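Local coordinates for structural polyprotein, VP1 (Israeli acute paralysis virus, PDB 5CDD) that probably serves as a structural component of the virus capsid, building its shell together with other pieces of the same polyprotein, at residues 131-134 and 140-143; 168-171 and 177-180. All coordinates share one frame; numbering follows the deposited sequence.

Residues 131-134 with 140-143 and residues 168-171 with 177-180 illustrate how the two sheets of a beta sandwich are joined across its interior by side chains. In each contact one segment belongs to the sheet of strands 61-62, 166-172, 110-116 and 131-133, the other to the sheet that includes 47-55, 87-98, 140-145 and 176-184. Contact 1 uses the outermost strand of its sheet within this chain; contact 2 lies nearer the chain centre (its own centre about 14 Å from it, against about 18 Å). The contact centres are about 10 Å apart, and Val143 CG1 packs 3.9 Å from Leu168 CD2. Along the chain contact 1 is complete before contact 2 begins.

Contact 1. Residues 131-134 and 140-143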
loop_
_atom_site.group_PDB
_atom_site.type_symbol
_atom_site.label_atom_id
_atom_site.label_comp_id
_atom_site.label_asym_id
_atom_site.label_seq_id
_atom_site.Cartn_x
_atom_site.Cartn_y
_atom_site.Cartn_z
ATOM N N HIS A 131 2.260 -33.302 -18.166
ATOM C CA HIS A 131 1.848 -32.054 -18.799
ATOM C C HIS A 131 1.312 -32.372 -20.192
ATOM O O HIS A 131 1.750 -33.332 -20.826
ATOM C CB HIS A 131 3.028 -31.089 -18.923
ATOM C CG HIS A 131 2.659 -29.764 -19.514
ATOM N ND1 HIS A 131 3.554 -28.985 -20.215
ATOM C CD2 HIS A 131 1.490 -29.079 -19.509
ATOM C CE1 HIS A 131 2.953 -27.880 -20.620
ATOM N NE2 HIS A 131 1.699 -27.914 -20.204
ATOM N N ILE A 132 0.370 -31.563 -20.670
ATOM C CA ILE A 132 -0.217 -31.771 -21.989
ATOM C C ILE A 132 -0.584 -30.456 -22.668
ATOM O O ILE A 132 -1.127 -29.553 -22.032
ATOM C CB ILE A 132 -1.487 -32.651 -21.895
ATOM C CG1 ILE A 132 -2.180 -32.724 -23.260
ATOM C CG2 ILE A 132 -2.429 -32.088 -20.849
ATOM C CD1 ILE A 132 -3.420 -33.590 -23.273
ATOM N N THR A 133 -0.282 -30.354 -23.960
ATOM C CA THR A 133 -0.592 -29.152 -24.730
ATOM C C THR A 133 -1.185 -29.522 -26.085
ATOM O O THR A 133 -1.058 -30.658 -26.538
ATOM C CB THR A 133 0.664 -28.285 -24.977
ATOM O OG1 THR A 133 1.578 -28.987 -25.831
ATOM C CG2 THR A 133 1.353 -27.960 -23.661
ATOM N N TYR A 134 -1.843 -28.558 -26.720
ATOM C CA TYR A 134 -2.444 -28.769 -28.030
ATOM C C TYR A 134 -1.817 -27.782 -29.004
ATOM O O TYR A 134 -2.168 -26.603 -29.018
ATOM C CB TYR A 134 -3.957 -28.558 -27.968
ATOM C CG TYR A 134 -4.676 -29.562 -27.095
ATOM C CD1 TYR A 134 -4.620 -29.476 -25.703
ATOM C CD2 TYR A 134 -5.401 -30.613 -27.662
ATOM C CE1 TYR A 134 -5.270 -30.411 -24.895
ATOM C CE2 TYR A 134 -6.054 -31.553 -26.865
ATOM C CZ TYR A 134 -5.984 -31.446 -25.483
ATOM O OH TYR A 134 -6.624 -32.372 -24.691
ATOM N N VAL A 140 4.080 -24.233 -28.440
ATOM C CA VAL A 140 5.208 -24.515 -27.556
ATOM C C VAL A 140 4.861 -25.344 -26.322
ATOM O O VAL A 140 4.021 -24.955 -25.510
ATOM C CB VAL A 140 5.874 -23.202 -27.086
ATOM C CG1 VAL A 140 7.171 -23.507 -26.353
ATOM C CG2 VAL A 140 6.127 -22.294 -28.277
ATOM N N HIS A 141 5.528 -26.486 -26.187
ATOM C CA HIS A 141 5.320 -27.384 -25.057
ATOM C C HIS A 141 6.501 -27.214 -24.106
ATOM O O HIS A 141 7.599 -27.709 -24.368
ATOM C CB HIS A 141 5.225 -28.830 -25.556
ATOM C CG HIS A 141 4.833 -29.822 -24.503
ATOM N ND1 HIS A 141 5.742 -30.384 -23.632
ATOM C CD2 HIS A 141 3.631 -30.361 -24.192
ATOM C CE1 HIS A 141 5.117 -31.229 -22.832
ATOM N NE2 HIS A 141 3.836 -31.234 -23.150
ATOM N N GLU A 142 6.267 -26.495 -23.013
ATOM C CA GLU A 142 7.299 -26.226 -22.016
ATOM C C GLU A 142 7.113 -27.085 -20.769
ATOM O O GLU A 142 6.066 -27.040 -20.123
ATOM C CB GLU A 142 7.264 -24.742 -21.646
ATOM C CG GLU A 142 7.644 -23.819 -22.795
ATOM C CD GLU A 142 7.237 -22.377 -22.557
ATOM O OE1 GLU A 142 6.061 -22.043 -22.812
ATOM O OE2 GLU A 142 8.087 -21.577 -22.108
ATOM N N VAL A 143 8.136 -27.862 -20.429
ATOM C CA VAL A 143 8.071 -28.745 -19.271
ATOM C C VAL A 143 9.401 -28.795 -18.511
ATOM O O VAL A 143 10.470 -28.622 -19.097
ATOM C CB VAL A 143 7.665 -30.178 -19.710
ATOM C CG1 VAL A 143 8.710 -30.747 -20.655
ATOM C CG2 VAL A 143 7.483 -31.072 -18.498
#
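His131 and His141 meet between two strands of different sheets, in a contact carried largely by their two imidazole rings. The side chains reach in from opposite directions. His131 stretches across the gap because its CG lies opposite the backbone N (chi1 -178°), which sets ND1 over one face of the His141 ring, toward its rim, 3.7 Å from NE2 of His141. The ring planes are inclined by 32° with centroids 4.6 Å apart, an oblique pairing.

Thr133 flanks the His141 ring with both branches: OG1 lies at the edge, in the ring plane, and the CG2 methyl packs 3.4 Å from CD2 of His141. The other ring, that of His131, has CB of Val143 packed at its edge and near its plane, 4.3 Å from ND1.

Strands 131-133 and 140-143 run antiparallel at 170°, yet their axes come no closer than 7.6 Å, because each is bonded within its own sheet. His131 and Thr133 pair through their backbones with strand 110-116, His141 and Val143 with strand 87-98, where Lys95 also forms a salt bridge with Glu142. This is the F-to-G step of the jelly roll, and at Val143 the sheet containing strand 140-145 continues, by parallel pairing, into a strand of another polyprotein chain.

Contact 2. Residues 168-171 and 177-180; sequences LMYF and TQIV
A first torsion of -157°, placing CG opposite the backbone N, sends the Tyr170 ring inward toward Gln178. From the other strand Gln178 replies with a bent side chain: chi1 of -30° keeps CG beside its own backbone N, and a turn at chi2 (91°) swings the amide group round to the phenol. The two side chains thus approach from opposite directions, and the amide comes in at the hydroxyl end of the ring, near the ring plane. As modelled, NE2 of Gln178 is 2.6 Å from OH of Tyr170, but the amide is probably turned over; with it turned back, this pair may be a hydrogen bond.

Strand 166-172 corresponds to strand H of the viral jelly roll and 176-184 to its successor on the other sheet. The CA atoms nearest across the segments, those of Tyr170 and Val180, are 11.7 Å apart, so long side chains have to span the interior. Backbone bonds tie Tyr170 to Thr61 and Met169 to Phe113; strand 176-184 pairs antiparallel with 47-55 and 87-98, and Thr177 bonds to Thr99, just beyond 87-98. The Tyr170 ring also meets those of Phe96 and Trp53, from the facing sheet.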
loop_
_atom_site.group_PDB
_atom_site.type_symbol
_atom_site.label_atom_id
_atom_site.label_comp_id
_atom_site.label_asym_id
_atom_site.label_seq_id
_atom_site.Cartn_x
_atom_site.Cartn_y
_atom_site.Cartn_z
ATOM N N LEU A 168 12.975 -37.179 -18.764
ATOM C CA LEU A 168 11.715 -36.879 -19.430
ATOM C C LEU A 168 11.341 -37.915 -20.492
ATOM O O LEU A 168 12.208 -38.534 -21.114
ATOM C CB LEU A 168 11.792 -35.499 -20.089
ATOM C CG LEU A 168 10.522 -34.994 -20.773
ATOM C CD1 LEU A 168 9.536 -34.548 -19.710
ATOM C CD2 LEU A 168 10.852 -33.841 -21.705
ATOM N N MET A 169 10.040 -38.101 -20.683
ATOM C CA MET A 169 9.532 -39.022 -21.689
ATOM C C MET A 169 8.501 -38.269 -22.522
ATOM O O MET A 169 7.535 -37.728 -21.992
ATOM C CB MET A 169 8.891 -40.244 -21.039
ATOM C CG MET A 169 8.371 -41.241 -22.054
ATOM S SD MET A 169 7.915 -42.805 -21.318
ATOM C CE MET A 169 6.274 -42.426 -20.685
ATOM N N TYR A 170 8.717 -38.245 -23.832
ATOM C CA TYR A 170 7.848 -37.530 -24.758
ATOM C C TYR A 170 6.786 -38.421 -25.399
ATOM O O TYR A 170 6.994 -39.617 -25.582
ATOM C CB TYR A 170 8.712 -36.904 -25.848
ATOM C CG TYR A 170 8.082 -35.734 -26.549
ATOM C CD1 TYR A 170 7.901 -34.523 -25.888
ATOM C CD2 TYR A 170 7.685 -35.829 -27.882
ATOM C CE1 TYR A 170 7.343 -33.429 -26.537
ATOM C CE2 TYR A 170 7.125 -34.743 -28.542
ATOM C CZ TYR A 170 6.957 -33.544 -27.864
ATOM O OH TYR A 170 6.407 -32.458 -28.507
ATOM N N PHE A 171 5.649 -37.829 -25.749
ATOM C CA PHE A 171 4.574 -38.578 -26.382
ATOM C C PHE A 171 3.589 -37.690 -27.133
ATOM O O PHE A 171 3.283 -36.582 -26.707
ATOM C CB PHE A 171 3.796 -39.394 -25.348
ATOM C CG PHE A 171 2.662 -40.181 -25.943
ATOM C CD1 PHE A 171 2.900 -41.396 -26.577
ATOM C CD2 PHE A 171 1.365 -39.676 -25.928
ATOM C CE1 PHE A 171 1.865 -42.098 -27.190
ATOM C CE2 PHE A 171 0.321 -40.370 -26.541
ATOM C CZ PHE A 171 0.573 -41.583 -27.174
ATOM N N THR A 177 7.036 -33.232 -35.530
ATOM C CA THR A 177 8.320 -32.703 -35.945
ATOM C C THR A 177 8.433 -31.345 -35.254
ATOM O O THR A 177 7.642 -30.441 -35.518
ATOM C CB THR A 177 8.390 -32.533 -37.476
ATOM O OG1 THR A 177 9.621 -31.893 -37.820
ATOM C CG2 THR A 177 7.217 -31.710 -37.993
ATOM N N GLN A 178 9.396 -31.206 -34.348
ATOM C CA GLN A 178 9.539 -29.948 -33.627
ATOM C C GLN A 178 10.967 -29.479 -33.420
ATOM O O GLN A 178 11.922 -30.247 -33.549
ATOM C CB GLN A 178 8.865 -30.045 -32.253
ATOM C CG GLN A 178 7.678 -30.988 -32.194
ATOM C CD GLN A 178 8.074 -32.404 -31.813
ATOM O OE1 GLN A 178 9.049 -32.954 -32.323
ATOM N NE2 GLN A 178 7.305 -33.003 -30.918
ATOM N N ILE A 179 11.093 -28.195 -33.102
ATOM C CA ILE A 179 12.385 -27.590 -32.818
ATOM C C ILE A 179 12.541 -27.760 -31.313
ATOM O O ILE A 179 11.690 -27.318 -30.542
ATOM C CB ILE A 179 12.397 -26.088 -33.156
ATOM C CG1 ILE A 179 12.064 -25.879 -34.636
ATOM C CG2 ILE A 179 13.758 -25.504 -32.834
ATOM C CD1 ILE A 179 11.902 -24.429 -35.036
ATOM N N VAL A 180 13.616 -28.414 -30.897
ATOM C CA VAL A 180 13.835 -28.642 -29.479
ATOM C C VAL A 180 14.911 -27.734 -28.894
ATOM O O VAL A 180 16.026 -27.650 -29.412
ATOM C CB VAL A 180 14.222 -30.114 -29.214
ATOM C CG1 VAL A 180 14.308 -30.369 -27.721
ATOM C CG2 VAL A 180 13.205 -31.041 -29.858
#